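PDB 3LOO: anopheles gambiae adenosine kinase from Anopheles gambiae, which catalyses the ATP-dependent phosphorylation of adenosine to AMP, as an adenosine kinase of the pfkB (ribokinase-like) carbohydrate kinase family. Local coordinates for residues L256-A264 and L287-E298; P218-F229 and I243-Y251. One frame throughout, in Å; residues are numbered along the deposited sequence.

Interaction 1. Residues L256-A264 and L287-E298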
loop_
_atom_site.group_PDB
_atom_site.type_symbol
_atom_site.label_atom_id
_atom_site.label_comp_id
_atom_site.label_asym_id
_atom_site.label_seq_id
_atom_site.Cartn_x
_atom_site.Cartn_y
_atom_site.Cartn_z
ATOM N N LEU A 256 16.291 6.499 12.269
ATOM C CA LEU A 256 15.103 6.738 11.457
ATOM C C LEU A 256 14.799 8.216 11.292
ATOM O O LEU A 256 14.340 8.645 10.229
ATOM C CB LEU A 256 13.897 6.044 12.072
ATOM C CG LEU A 256 13.899 4.525 12.039
ATOM C CD1 LEU A 256 12.699 4.068 12.826
ATOM C CD2 LEU A 256 13.878 3.997 10.598
ATOM N N ARG A 257 15.042 9.004 12.345
ATOM C CA ARG A 257 14.781 10.446 12.268
ATOM C C ARG A 257 15.678 11.087 11.210
ATOM O O ARG A 257 15.218 11.851 10.374
ATOM C CB ARG A 257 14.955 11.114 13.649
ATOM C CG ARG A 257 13.868 10.677 14.649
ATOM C CD ARG A 257 14.209 11.044 16.075
ATOM N NE ARG A 257 13.106 10.667 16.966
ATOM C CZ ARG A 257 12.813 9.411 17.314
ATOM N NH1 ARG A 257 13.519 8.390 16.837
ATOM N NH2 ARG A 257 11.798 9.164 18.133
ATOM N N GLU A 258 16.955 10.723 11.226
ATOM C CA GLU A 258 17.913 11.235 10.269
ATOM C C GLU A 258 17.575 10.796 8.854
ATOM O O GLU A 258 17.681 11.572 7.900
ATOM C CB GLU A 258 19.321 10.741 10.658
ATOM C CG GLU A 258 20.389 10.994 9.600
ATOM C CD GLU A 258 20.674 12.476 9.412
ATOM O OE1 GLU A 258 20.348 13.271 10.335
ATOM O OE2 GLU A 258 21.227 12.850 8.334
ATOM N N ILE A 259 17.193 9.530 8.709
ATOM C CA ILE A 259 16.836 9.006 7.390
ATOM C C ILE A 259 15.628 9.796 6.862
ATOM O O ILE A 259 15.655 10.270 5.744
ATOM C CB ILE A 259 16.557 7.464 7.425
ATOM C CG1 ILE A 259 17.840 6.673 7.733
ATOM C CG2 ILE A 259 15.972 6.972 6.069
ATOM C CD1 ILE A 259 17.568 5.285 8.317
ATOM N N GLY A 260 14.589 9.953 7.692
ATOM C CA GLY A 260 13.396 10.762 7.302
ATOM C C GLY A 260 13.720 12.170 6.832
ATOM O O GLY A 260 13.193 12.644 5.799
ATOM N N LYS A 261 14.616 12.843 7.567
ATOM C CA LYS A 261 15.046 14.201 7.212
ATOM C C LYS A 261 15.733 14.248 5.860
ATOM O O LYS A 261 15.452 15.140 5.063
ATOM C CB LYS A 261 15.963 14.800 8.293
ATOM C CG LYS A 261 15.294 14.925 9.658
ATOM C CD LYS A 261 16.343 15.121 10.776
ATOM C CE LYS A 261 15.730 15.883 11.917
ATOM N NZ LYS A 261 16.490 15.650 13.194
ATOM N N ARG A 262 16.651 13.307 5.611
ATOM C CA ARG A 262 17.363 13.257 4.341
ATOM C C ARG A 262 16.397 13.027 3.181
ATOM O O ARG A 262 16.510 13.682 2.142
ATOM C CB ARG A 262 18.429 12.125 4.304
ATOM C CG ARG A 262 19.625 12.233 5.250
ATOM C CD ARG A 262 20.800 13.002 4.656
ATOM N NE ARG A 262 21.677 12.272 3.721
ATOM C CZ ARG A 262 22.715 11.479 4.063
ATOM N NH1 ARG A 262 23.013 11.192 5.339
ATOM N NH2 ARG A 262 23.442 10.933 3.104
ATOM N N ILE A 263 15.484 12.067 3.328
ATOM C CA ILE A 263 14.491 11.838 2.258
ATOM C C ILE A 263 13.609 13.100 2.040
ATOM O O ILE A 263 13.391 13.525 0.898
ATOM C CB ILE A 263 13.579 10.639 2.566
ATOM C CG1 ILE A 263 14.394 9.323 2.697
ATOM C CG2 ILE A 263 12.443 10.548 1.508
ATOM C CD1 ILE A 263 13.569 8.186 3.454
ATOM N N ALA A 264 13.129 13.674 3.142
ATOM C CA ALA A 264 12.240 14.850 3.092
ATOM C C ALA A 264 12.927 16.003 2.335
ATOM O O ALA A 264 12.260 16.738 1.605
ATOM C CB ALA A 264 11.819 15.301 4.482
ATOM N N LEU A 287 6.310 8.343 13.220
ATOM C CA LEU A 287 7.157 9.521 13.084
ATOM C C LEU A 287 6.760 10.345 11.869
ATOM O O LEU A 287 6.575 9.800 10.781
ATOM C CB LEU A 287 8.642 9.147 12.956
ATOM C CG LEU A 287 9.204 8.092 13.898
ATOM C CD1 LEU A 287 10.603 7.701 13.403
ATOM C CD2 LEU A 287 9.199 8.613 15.368
ATOM N N LEU A 288 6.628 11.655 12.075
ATOM C CA LEU A 288 6.302 12.601 11.017
ATOM C C LEU A 288 7.493 13.505 10.784
ATOM O O LEU A 288 7.956 14.208 11.714
ATOM C CB LEU A 288 5.070 13.469 11.389
ATOM C CG LEU A 288 4.837 14.752 10.558
ATOM C CD1 LEU A 288 4.595 14.434 9.094
ATOM C CD2 LEU A 288 3.653 15.568 11.135
ATOM N N ILE A 289 7.963 13.521 9.545
ATOM C CA ILE A 289 9.033 14.407 9.144
ATOM C C ILE A 289 8.542 15.322 8.033
ATOM O O ILE A 289 8.009 14.835 7.026
ATOM C CB ILE A 289 10.289 13.614 8.639
ATOM C CG1 ILE A 289 10.735 12.550 9.662
ATOM C CG2 ILE A 289 11.447 14.581 8.313
ATOM C CD1 ILE A 289 10.232 11.106 9.385
ATOM N N GLU A 290 8.713 16.635 8.217
ATOM C CA GLU A 290 8.387 17.605 7.194
ATOM C C GLU A 290 9.635 18.288 6.714
ATOM O O GLU A 290 10.446 18.735 7.521
ATOM C CB GLU A 290 7.420 18.697 7.709
ATOM C CG GLU A 290 6.977 19.653 6.557
ATOM C CD GLU A 290 6.082 20.810 7.015
ATOM O OE1 GLU A 290 6.544 21.683 7.795
ATOM O OE2 GLU A 290 4.920 20.850 6.567
ATOM N N ALA A 291 9.766 18.420 5.403
ATOM C CA ALA A 291 10.885 19.156 4.851
ATOM C C ALA A 291 10.905 20.569 5.457
ATOM O O ALA A 291 9.845 21.154 5.754
ATOM C CB ALA A 291 10.774 19.221 3.352
ATOM N N GLY A 292 12.096 21.097 5.676
ATOM C CA GLY A 292 12.231 22.471 6.155
ATOM C C GLY A 292 12.135 22.615 7.668
ATOM O O GLY A 292 11.980 23.732 8.176
ATOM N N THR A 293 12.175 21.493 8.390
ATOM C CA THR A 293 12.224 21.524 9.859
ATOM C C THR A 293 13.302 20.539 10.276
ATOM O O THR A 293 13.705 19.717 9.481
ATOM C CB THR A 293 10.885 21.146 10.542
ATOM O OG1 THR A 293 10.813 19.724 10.731
ATOM C CG2 THR A 293 9.663 21.656 9.747
ATOM N N ASP A 294 13.780 20.622 11.503
ATOM C CA ASP A 294 14.815 19.700 11.954
ATOM C C ASP A 294 14.316 19.018 13.212
ATOM O O ASP A 294 15.082 18.655 14.106
ATOM C CB ASP A 294 16.116 20.461 12.209
ATOM C CG ASP A 294 17.241 19.560 12.651
ATOM O OD1 ASP A 294 17.271 18.384 12.255
ATOM O OD2 ASP A 294 18.093 20.004 13.425
ATOM N N ASN A 295 13.006 18.848 13.275
ATOM C CA ASN A 295 12.357 18.417 14.493
ATOM C C ASN A 295 11.294 17.388 14.144
ATOM O O ASN A 295 10.197 17.741 13.736
ATOM C CB ASN A 295 11.748 19.631 15.208
ATOM C CG ASN A 295 10.947 19.253 16.435
ATOM O OD1 ASN A 295 11.282 18.298 17.140
ATOM N ND2 ASN A 295 9.888 20.021 16.715
ATOM N N VAL A 296 11.628 16.116 14.299
ATOM C CA VAL A 296 10.685 15.045 13.976
ATOM C C VAL A 296 9.605 14.902 15.057
ATOM O O VAL A 296 9.903 14.786 16.251
ATOM C CB VAL A 296 11.414 13.702 13.757
ATOM C CG1 VAL A 296 10.380 12.577 13.424
ATOM C CG2 VAL A 296 12.459 13.837 12.659
ATOM N N ARG A 297 8.349 14.897 14.621
ATOM C CA ARG A 297 7.212 14.757 15.521
ATOM C C ARG A 297 6.794 13.292 15.654
ATOM O O ARG A 297 6.881 12.526 14.698
ATOM C CB ARG A 297 6.055 15.641 15.037
ATOM C CG ARG A 297 6.482 17.118 15.013
ATOM C CD ARG A 297 5.477 18.017 14.340
ATOM N NE ARG A 297 4.208 18.028 15.067
ATOM C CZ ARG A 297 3.067 18.481 14.560
ATOM N NH1 ARG A 297 3.025 18.954 13.317
ATOM N NH2 ARG A 297 1.962 18.446 15.291
ATOM N N GLU A 298 6.344 12.922 16.838
ATOM C CA GLU A 298 5.965 11.559 17.164
ATOM C C GLU A 298 4.522 11.477 17.540
ATOM O O GLU A 298 4.010 12.358 18.236
ATOM C CB GLU A 298 6.730 11.085 18.379
ATOM C CG GLU A 298 8.197 11.088 18.185
ATOM C CD GLU A 298 8.927 10.736 19.450
ATOM O OE1 GLU A 298 8.304 10.171 20.382
ATOM O OE2 GLU A 298 10.127 11.026 19.500
HETATM O O HOH W 1 10.953 12.555 17.553
#
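R257, G260, K261 and A264 of helix 256-264 lie on L287, I289, A291 and V296 at the edge of the nine-stranded sheet of this ribokinase-like fold, where strand 287-290 turns back into the outermost strand. Helix and strand 287-290 run roughly the same way, 34° apart, their axes coming within 7.8 Å. G260 makes this closeness possible: I289 faces it, with CD1 3.8 Å from G260 CA and CG2 resting on the G260 carbonyl. The same CG2 also touches A264 CB and the aliphatic start of K261, which passes it at about a right angle.

Toward the N-terminal end of the helix, R257 reaches over V296 to E298. Its chain, extended from CG to NE, sets CB against V296 CG2 and CG beside both V296 methyls, and delivers the guanidinium to the carboxylate. There R257 NH2 bonds to E298 OE2 at 2.9 Å and 166°, forming a salt bridge. The acceptor lies in the guanidinium plane, yet the carboxylate is turned 77° and is met from above its own plane, a single-oxygen contact and not a two-pronged one. One face of the guanidinium takes L287 CD2, while the other L287 methyl, CD1, lies against L256 CB.

K261 stretches out toward the loop after the type II turn E290-T293. Its NZ forms a salt bridge with D294 OD1 at 3.0 Å and a weak hydrogen bond to D294 O, so that both the carboxylate and the carbonyl of D294 face the lysine. V296 CG2 fits between the two basic chains, near R257 CB and K261 CE. A water completes the R257 end: it accepts from R257 NE and donates to V296 O and, at 2.6 Å, to E298 OE2.

Interaction 2. Residues P218-F229 and I243-Y251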
loop_
_atom_site.group_PDB
_atom_site.type_symbol
_atom_site.label_atom_id
_atom_site.label_comp_id
_atom_site.label_asym_id
_atom_site.label_seq_id
_atom_site.Cartn_x
_atom_site.Cartn_y
_atom_site.Cartn_z
ATOM N N PRO A 218 13.250 -0.597 -2.545
ATOM C CA PRO A 218 14.492 0.179 -2.802
ATOM C C PRO A 218 15.709 -0.682 -3.223
ATOM O O PRO A 218 16.594 -0.199 -3.980
ATOM C CB PRO A 218 14.779 0.858 -1.447
ATOM C CG PRO A 218 14.022 0.043 -0.400
ATOM C CD PRO A 218 12.799 -0.509 -1.135
ATOM N N GLN A 219 15.734 -1.943 -2.767
ATOM C CA GLN A 219 16.771 -2.875 -3.163
ATOM C C GLN A 219 16.696 -3.231 -4.633
ATOM O O GLN A 219 17.732 -3.440 -5.241
ATOM C CB GLN A 219 16.702 -4.157 -2.342
ATOM C CG GLN A 219 17.190 -3.942 -0.948
ATOM C CD GLN A 219 16.654 -4.958 0.018
ATOM O OE1 GLN A 219 16.067 -5.966 -0.398
ATOM N NE2 GLN A 219 16.829 -4.699 1.323
ATOM N N PHE A 220 15.484 -3.354 -5.193
ATOM C CA PHE A 220 15.318 -3.801 -6.593
ATOM C C PHE A 220 15.201 -2.647 -7.604
ATOM O O PHE A 220 15.517 -2.799 -8.790
ATOM C CB PHE A 220 14.040 -4.640 -6.734
ATOM C CG PHE A 220 14.145 -6.090 -6.252
ATOM C CD1 PHE A 220 15.207 -6.551 -5.456
ATOM C CD2 PHE A 220 13.120 -6.974 -6.558
ATOM C CE1 PHE A 220 15.250 -7.879 -4.989
ATOM C CE2 PHE A 220 13.142 -8.322 -6.071
ATOM C CZ PHE A 220 14.223 -8.771 -5.291
ATOM N N TYR A 221 14.686 -1.501 -7.156
ATOM C CA TYR A 221 14.309 -0.441 -8.108
ATOM C C TYR A 221 14.825 0.909 -7.600
ATOM O O TYR A 221 14.069 1.906 -7.484
ATOM C CB TYR A 221 12.775 -0.402 -8.299
ATOM C CG TYR A 221 12.108 -1.739 -8.381
ATOM C CD1 TYR A 221 12.301 -2.595 -9.486
ATOM C CD2 TYR A 221 11.220 -2.148 -7.366
ATOM C CE1 TYR A 221 11.663 -3.850 -9.559
ATOM C CE2 TYR A 221 10.559 -3.352 -7.455
ATOM C CZ TYR A 221 10.797 -4.208 -8.527
ATOM O OH TYR A 221 10.136 -5.412 -8.548
ATOM N N LYS A 222 16.113 0.939 -7.261
ATOM C CA LYS A 222 16.676 2.121 -6.619
ATOM C C LYS A 222 16.558 3.347 -7.519
ATOM O O LYS A 222 16.152 4.432 -7.062
ATOM C CB LYS A 222 18.139 1.904 -6.245
ATOM C CG LYS A 222 18.667 2.995 -5.366
ATOM C CD LYS A 222 19.847 3.660 -6.012
ATOM C CE LYS A 222 20.265 4.885 -5.229
ATOM N NZ LYS A 222 21.736 4.994 -5.172
ATOM N N ASN A 223 16.939 3.197 -8.782
ATOM C CA ASN A 223 16.883 4.320 -9.695
ATOM C C ASN A 223 15.449 4.825 -10.010
ATOM O O ASN A 223 15.240 6.032 -10.162
ATOM C CB ASN A 223 17.710 4.056 -10.960
ATOM C CG ASN A 223 19.229 4.068 -10.669
ATOM O OD1 ASN A 223 19.694 4.724 -9.739
ATOM N ND2 ASN A 223 19.981 3.334 -11.456
ATOM N N ASN A 224 14.490 3.908 -10.100
ATOM C CA ASN A 224 13.076 4.270 -10.277
ATOM C C ASN A 224 12.619 5.161 -9.140
ATOM O O ASN A 224 11.959 6.177 -9.353
ATOM C CB ASN A 224 12.178 3.025 -10.304
ATOM C CG ASN A 224 12.263 2.250 -11.606
ATOM O OD1 ASN A 224 12.818 2.701 -12.605
ATOM N ND2 ASN A 224 11.685 1.088 -11.599
ATOM N N LEU A 225 12.984 4.755 -7.937
ATOM C CA LEU A 225 12.689 5.464 -6.733
ATOM C C LEU A 225 13.262 6.886 -6.773
ATOM O O LEU A 225 12.561 7.875 -6.482
ATOM C CB LEU A 225 13.299 4.695 -5.588
ATOM C CG LEU A 225 12.528 4.537 -4.299
ATOM C CD1 LEU A 225 11.029 4.563 -4.534
ATOM C CD2 LEU A 225 12.986 3.221 -3.657
ATOM N N GLU A 226 14.531 6.981 -7.158
ATOM C CA GLU A 226 15.189 8.246 -7.358
ATOM C C GLU A 226 14.464 9.100 -8.398
ATOM O O GLU A 226 14.307 10.298 -8.181
ATOM C CB GLU A 226 16.632 8.027 -7.834
ATOM C CG GLU A 226 17.579 7.562 -6.752
ATOM C CD GLU A 226 19.036 7.871 -7.105
ATOM O OE1 GLU A 226 19.480 7.486 -8.213
ATOM O OE2 GLU A 226 19.696 8.559 -6.306
ATOM N N GLU A 227 14.094 8.504 -9.535
ATOM C CA GLU A 227 13.455 9.243 -10.595
ATOM C C GLU A 227 12.030 9.779 -10.193
ATOM O O GLU A 227 11.620 10.870 -10.618
ATOM C CB GLU A 227 13.370 8.395 -11.881
ATOM C CG GLU A 227 12.891 9.233 -13.103
ATOM C CD GLU A 227 12.779 8.465 -14.413
ATOM O OE1 GLU A 227 12.799 7.224 -14.435
ATOM O OE2 GLU A 227 12.659 9.113 -15.459
ATOM N N ILE A 228 11.300 9.039 -9.355
ATOM C CA ILE A 228 9.923 9.446 -8.985
ATOM C C ILE A 228 9.901 10.370 -7.751
ATOM O O ILE A 228 8.956 11.143 -7.563
ATOM C CB ILE A 228 8.983 8.216 -8.764
ATOM C CG1 ILE A 228 7.502 8.622 -8.936
ATOM C CG2 ILE A 228 9.193 7.604 -7.346
ATOM C CD1 ILE A 228 6.529 7.394 -9.168
ATOM N N PHE A 229 10.926 10.290 -6.905
ATOM C CA PHE A 229 10.948 11.068 -5.690
ATOM C C PHE A 229 10.673 12.583 -5.788
ATOM O O PHE A 229 10.018 13.099 -4.887
ATOM C CB PHE A 229 12.212 10.838 -4.867
ATOM C CG PHE A 229 12.092 9.696 -3.894
ATOM C CD1 PHE A 229 10.850 9.205 -3.528
ATOM C CD2 PHE A 229 13.231 9.091 -3.369
ATOM C CE1 PHE A 229 10.738 8.126 -2.634
ATOM C CE2 PHE A 229 13.131 8.025 -2.460
ATOM C CZ PHE A 229 11.883 7.540 -2.093
ATOM N N ILE A 243 15.193 1.949 6.682
ATOM C CA ILE A 243 16.595 1.435 6.789
ATOM C C ILE A 243 17.073 0.806 5.474
ATOM O O ILE A 243 18.166 1.121 4.984
ATOM C CB ILE A 243 16.713 0.481 8.006
ATOM C CG1 ILE A 243 16.531 1.321 9.267
ATOM C CG2 ILE A 243 18.045 -0.379 7.977
ATOM C CD1 ILE A 243 16.173 0.502 10.553
ATOM N N ALA A 244 16.228 -0.022 4.854
ATOM C CA ALA A 244 16.556 -0.582 3.570
ATOM C C ALA A 244 16.844 0.519 2.533
ATOM O O ALA A 244 17.822 0.434 1.765
ATOM C CB ALA A 244 15.412 -1.533 3.100
ATOM N N LEU A 245 16.036 1.577 2.518
ATOM C CA LEU A 245 16.269 2.680 1.593
ATOM C C LEU A 245 17.618 3.394 1.860
ATOM O O LEU A 245 18.369 3.706 0.928
ATOM C CB LEU A 245 15.109 3.696 1.646
ATOM C CG LEU A 245 15.213 4.923 0.728
ATOM C CD1 LEU A 245 13.871 5.593 0.591
ATOM C CD2 LEU A 245 16.142 5.961 1.349
ATOM N N ALA A 246 17.866 3.673 3.130
ATOM C CA ALA A 246 19.095 4.297 3.611
ATOM C C ALA A 246 20.360 3.528 3.171
ATOM O O ALA A 246 21.330 4.156 2.738
ATOM C CB ALA A 246 19.054 4.430 5.125
ATOM N N LYS A 247 20.331 2.200 3.229
ATOM C CA LYS A 247 21.438 1.368 2.690
ATOM C C LYS A 247 21.629 1.595 1.190
ATOM O O LYS A 247 22.741 1.850 0.767
ATOM C CB LYS A 247 21.232 -0.134 2.928
ATOM C CG LYS A 247 20.883 -0.531 4.379
ATOM C CD LYS A 247 22.104 -0.666 5.287
ATOM C CE LYS A 247 21.699 -1.052 6.734
ATOM N NZ LYS A 247 21.066 -2.411 6.757
ATOM N N GLU A 248 20.553 1.526 0.392
ATOM C CA GLU A 248 20.698 1.673 -1.067
ATOM C C GLU A 248 21.156 3.051 -1.491
ATOM O O GLU A 248 21.778 3.214 -2.547
ATOM C CB GLU A 248 19.418 1.291 -1.814
ATOM C CG GLU A 248 18.983 -0.168 -1.654
ATOM C CD GLU A 248 20.118 -1.213 -1.745
ATOM O OE1 GLU A 248 20.865 -1.223 -2.741
ATOM O OE2 GLU A 248 20.224 -2.044 -0.819
ATOM N N PHE A 249 20.792 4.046 -0.701
ATOM C CA PHE A 249 21.116 5.433 -0.971
ATOM C C PHE A 249 22.384 5.857 -0.233
ATOM O O PHE A 249 22.780 7.007 -0.317
ATOM C CB PHE A 249 19.954 6.352 -0.551
ATOM C CG PHE A 249 18.847 6.445 -1.569
ATOM C CD1 PHE A 249 18.447 7.682 -2.055
ATOM C CD2 PHE A 249 18.173 5.307 -2.003
ATOM C CE1 PHE A 249 17.392 7.789 -2.982
ATOM C CE2 PHE A 249 17.131 5.399 -2.944
ATOM C CZ PHE A 249 16.743 6.635 -3.431
ATOM N N ASN A 250 22.982 4.936 0.520
ATOM C CA ASN A 250 24.284 5.138 1.148
ATOM C C ASN A 250 24.284 6.234 2.201
ATOM O O ASN A 250 25.195 7.049 2.251
ATOM C CB ASN A 250 25.361 5.410 0.084
ATOM C CG ASN A 250 25.578 4.214 -0.846
ATOM O OD1 ASN A 250 25.693 3.052 -0.397
ATOM N ND2 ASN A 250 25.634 4.492 -2.151
ATOM N N TYR A 251 23.269 6.234 3.053
ATOM C CA TYR A 251 23.167 7.253 4.085
ATOM C C TYR A 251 24.130 7.024 5.226
ATOM O O TYR A 251 24.494 7.964 5.906
ATOM C CB TYR A 251 21.721 7.388 4.598
ATOM C CG TYR A 251 20.808 8.068 3.605
ATOM C CD1 TYR A 251 21.331 8.696 2.462
ATOM C CD2 TYR A 251 19.421 8.135 3.825
ATOM C CE1 TYR A 251 20.507 9.342 1.556
ATOM C CE2 TYR A 251 18.582 8.801 2.923
ATOM C CZ TYR A 251 19.128 9.380 1.803
ATOM O OH TYR A 251 18.309 10.015 0.916
HETATM O O HOH W 2 18.729 -2.161 1.297
HETATM O O HOH W 3 22.739 7.178 -3.600
#
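In the ribokinase-like fold two neighbouring helical elements meet where P218 and K222 lie against the last turns of helix 239-248, which closes with a Schellman motif at N250. The P218 ring packs on the backbone of this helix, with CB 3.8 Å from L245 CA and CG near A244 CB. Beside it, Q219 and E248 cross at about a right angle. They do not bond directly: a water accepts from Q219 NE2 and donates to both A244 O and E248 OE2.

K222 follows a bent path. With CG anti to the backbone N (chi1 -169°), the chain passes E248 CB and lies over one face of the F249 ring, where CE makes a CH-pi contact 4.0 Å from the ring centroid and 19° off its normal. L245 CD2 lies against the opposite face, so the ring is held between L245, four residues earlier in the chain, and a lysine from across the contact. F249 CZ also reaches E226 CG at 3.5 Å and F229 CE2 at 4.0 Å. F229 in turn receives L245 CD1 at its ring edge, while its carbonyl is bonded by R275 beyond the two segments.

At its far end K222 NZ donates to E248 O at 3.2 Å, coming in 29° from the carbonyl plane, and a second water links NZ to F249 O. Thus one lysine uses its methylenes on the aromatic face and its ammonium on the E248 carbonyl directly and on the F249 carbonyl through water. A positive charge at that place would be consistent with the negative end of the helix dipole, while any cation-pi attraction to F249 is weak at best, NZ being too distant from the ring.

Overall arrangement
From the N terminus, helices 216-220 and 222-228 come first; strand 234-238 then leads into helix 239-248, whose contact with them closes interaction 2. After a short loop helix 256-264 follows, and after strand 276-281 the hairpin of 284-290 and 297-299 returns to that helix, closing interaction 1. The two loops are therefore in series, neither nested nor crossed. They are joined by the packing of helix 239-248 on helix 256-264, with I263 on L245 and I259 on A246; the centres of the two interactions are about 17 Å apart. R275 also bridges them, bonding the carbonyls of F229 and A264. Interaction 2 joins helix to helix, and interaction 1 joins helix 256-264 to the sheet edge.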